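Local atomic coordinates of kcn28 (Kitasatospora, PDB entry 6J31), a protein that is of unknown function but has a GT-B fold, with a C-terminal part related to that of the erythromycin biosynthesis protein CIII family. Residues T130-E135 and D198-K203. Residues are numbered along the deposited sequence; the frame is centred on the assembly and turned at random.
Sequences TWVMPE and DDVDEK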
loop_
_atom_site.group_PDB
_atom_site.type_symbol
_atom_site.label_atom_id
_atom_site.label_comp_id
_atom_site.label_asym_id
_atom_site.label_seq_id
_atom_site.Cartn_x
_atom_site.Cartn_y
_atom_site.Cartn_z
ATOM N N THR A 130 1.812 0.516 4.487
ATOM C CA THR A 130 0.997 -0.576 4.996
ATOM C C THR A 130 1.435 -0.847 6.432
ATOM O O THR A 130 2.252 -0.118 7.000
ATOM C CB THR A 130 1.102 -1.815 4.094
ATOM O OG1 THR A 130 0.135 -2.787 4.507
ATOM C CG2 THR A 130 2.492 -2.428 4.177
ATOM N N TRP A 131 0.885 -1.897 7.030
ATOM C CA TRP A 131 1.204 -2.183 8.419
ATOM C C TRP A 131 2.671 -2.574 8.575
ATOM O O TRP A 131 3.316 -3.055 7.640
ATOM C CB TRP A 131 0.297 -3.283 8.972
ATOM C CG TRP A 131 0.108 -4.504 8.110
ATOM C CD1 TRP A 131 -0.894 -4.719 7.208
ATOM C CD2 TRP A 131 0.916 -5.693 8.098
ATOM N NE1 TRP A 131 -0.756 -5.956 6.627
ATOM C CE2 TRP A 131 0.345 -6.576 7.155
ATOM C CE3 TRP A 131 2.068 -6.094 8.786
ATOM C CZ2 TRP A 131 0.887 -7.831 6.882
ATOM C CZ3 TRP A 131 2.605 -7.346 8.513
ATOM C CH2 TRP A 131 2.014 -8.197 7.570
ATOM N N VAL A 132 3.201 -2.329 9.767
ATOM C CA VAL A 132 4.598 -2.567 10.057
ATOM C C VAL A 132 4.745 -3.897 10.790
ATOM O O VAL A 132 3.773 -4.495 11.244
ATOM C CB VAL A 132 5.214 -1.410 10.878
ATOM C CG1 VAL A 132 5.131 -0.102 10.102
ATOM C CG2 VAL A 132 4.517 -1.291 12.230
ATOM N N MET A 133 5.984 -4.366 10.913
ATOM C CA MET A 133 6.274 -5.629 11.584
ATOM C C MET A 133 6.907 -5.320 12.928
ATOM O O MET A 133 8.098 -4.976 12.987
ATOM C CB MET A 133 7.212 -6.495 10.744
ATOM C CG MET A 133 8.178 -5.694 9.900
ATOM S SD MET A 133 7.925 -6.035 8.154
ATOM C CE MET A 133 6.794 -7.397 8.294
ATOM N N PRO A 134 6.174 -5.430 14.031
ATOM C CA PRO A 134 6.757 -5.076 15.326
ATOM C C PRO A 134 7.843 -6.055 15.733
ATOM O O PRO A 134 7.958 -7.167 15.211
ATOM C CB PRO A 134 5.562 -5.145 16.284
ATOM C CG PRO A 134 4.620 -6.109 15.637
ATOM C CD PRO A 134 4.788 -5.917 14.154
ATOM N N GLU A 135 8.647 -5.619 16.698
ATOM C CA GLU A 135 9.745 -6.418 17.226
ATOM C C GLU A 135 9.207 -7.584 18.050
ATOM O O GLU A 135 9.634 -7.805 19.187
ATOM C CB GLU A 135 10.687 -5.547 18.055
ATOM C CG GLU A 135 10.582 -4.051 17.792
ATOM C CD GLU A 135 9.436 -3.409 18.553
ATOM O OE1 GLU A 135 8.794 -4.117 19.361
ATOM O OE2 GLU A 135 9.173 -2.207 18.340
ATOM N N ASP A 198 -0.613 -4.482 19.519
ATOM C CA ASP A 198 -0.117 -4.484 20.892
ATOM C C ASP A 198 1.398 -4.364 20.943
ATOM O O ASP A 198 1.942 -3.635 21.781
ATOM C CB ASP A 198 -0.539 -5.772 21.596
ATOM C CG ASP A 198 -1.965 -5.746 22.044
ATOM O OD1 ASP A 198 -2.601 -4.684 21.896
ATOM O OD2 ASP A 198 -2.448 -6.784 22.541
ATOM N N ASP A 199 2.092 -5.086 20.069
ATOM C CA ASP A 199 3.546 -5.164 20.101
ATOM C C ASP A 199 4.229 -4.005 19.397
ATOM O O ASP A 199 5.464 -3.950 19.393
ATOM C CB ASP A 199 4.011 -6.487 19.482
ATOM C CG ASP A 199 3.300 -7.687 20.076
ATOM O OD1 ASP A 199 2.931 -7.627 21.270
ATOM O OD2 ASP A 199 3.115 -8.690 19.355
ATOM N N VAL A 200 3.473 -3.078 18.820
ATOM C CA VAL A 200 4.055 -1.941 18.118
ATOM C C VAL A 200 4.284 -0.836 19.137
ATOM O O VAL A 200 3.348 -0.399 19.816
ATOM C CB VAL A 200 3.152 -1.464 16.973
ATOM C CG1 VAL A 200 3.777 -0.269 16.287
ATOM C CG2 VAL A 200 2.911 -2.584 15.981
ATOM N N ASP A 201 5.534 -0.405 19.265
ATOM C CA ASP A 201 5.893 0.652 20.203
ATOM C C ASP A 201 5.510 1.992 19.588
ATOM O O ASP A 201 6.154 2.458 18.640
ATOM C CB ASP A 201 7.381 0.573 20.526
ATOM C CG ASP A 201 7.840 1.682 21.444
ATOM O OD1 ASP A 201 6.982 2.330 22.078
ATOM O OD2 ASP A 201 9.066 1.888 21.545
ATOM N N GLU A 202 4.460 2.615 20.122
ATOM C CA GLU A 202 3.951 3.850 19.545
ATOM C C GLU A 202 4.765 5.068 19.957
ATOM O O GLU A 202 4.444 6.185 19.537
ATOM C CB GLU A 202 2.467 4.019 19.895
ATOM C CG GLU A 202 1.587 3.072 19.073
ATOM C CD GLU A 202 0.085 3.229 19.304
ATOM O OE1 GLU A 202 -0.432 4.368 19.253
ATOM O OE2 GLU A 202 -0.583 2.192 19.514
ATOM N N LYS A 203 5.805 4.878 20.767
ATOM C CA LYS A 203 6.833 5.901 20.905
ATOM C C LYS A 203 7.605 6.057 19.608
ATOM O O LYS A 203 8.088 7.149 19.293
ATOM C CB LYS A 203 7.789 5.518 22.031
ATOM C CG LYS A 203 7.270 5.758 23.434
ATOM C CD LYS A 203 8.375 5.478 24.426
ATOM C CE LYS A 203 8.856 4.046 24.250
ATOM N NZ LYS A 203 10.072 3.749 25.055
HETATM O O HOH W 1 10.860 -0.285 19.667
#
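P134 carries most of the apolar packing, its ring lying against the D199-V200 peptide. The CA atoms of P134 and V200 are 5.0 Å apart, the nearest backbone approach. Ring atom CB of P134 does most of the touching: it sits 3.3 Å from the carbonyl O of D199 and 3.7 Å from CG2 of V200, while P134 CG rests at 3.9 Å from D199 CB. In V200, CG2 is anti to the carbonyl carbon and CG1 anti to the backbone N (chi1 179°). CG2 of V132 lies against both of these methyls, nearest to V200 CG1 at 4.2 Å. F205 touches both valines, extending this apolar cluster to strand 205-207.

That strand is an outermost one of the seven-stranded parallel sheet, with order 3-2-1-4-5-6-7, one of the two Rossmann-like sheets of the GT-B fold. Segment 130-135 follows strand 124-128 of the same sheet, and segment 198-203 leads into strand 205-207, making this a loop-to-loop contact beside the sheet. T130, at the start of the first loop, lines the BG9 pocket.

The polar part is indirect. The E135 chain is bent at chi2, and its OE1 lies 3.3 Å from the carbonyl O of D199; both are acceptors, so this is proximity without a bond. P134 and E135 are poorly ordered, which makes the E135 carboxylate position approximate. Its other oxygen, OE2, accepts from a water at 2.9 Å, and the same water donates a weak bond to D201 OD2. This bridge lies between two carboxylates whose planes are 66° apart, and could ease the repulsion of like charges. D201 OD1 is engaged locally, accepting from K203 N at 3.1 Å in an Asx turn, with the donor 62° out of the carboxylate plane.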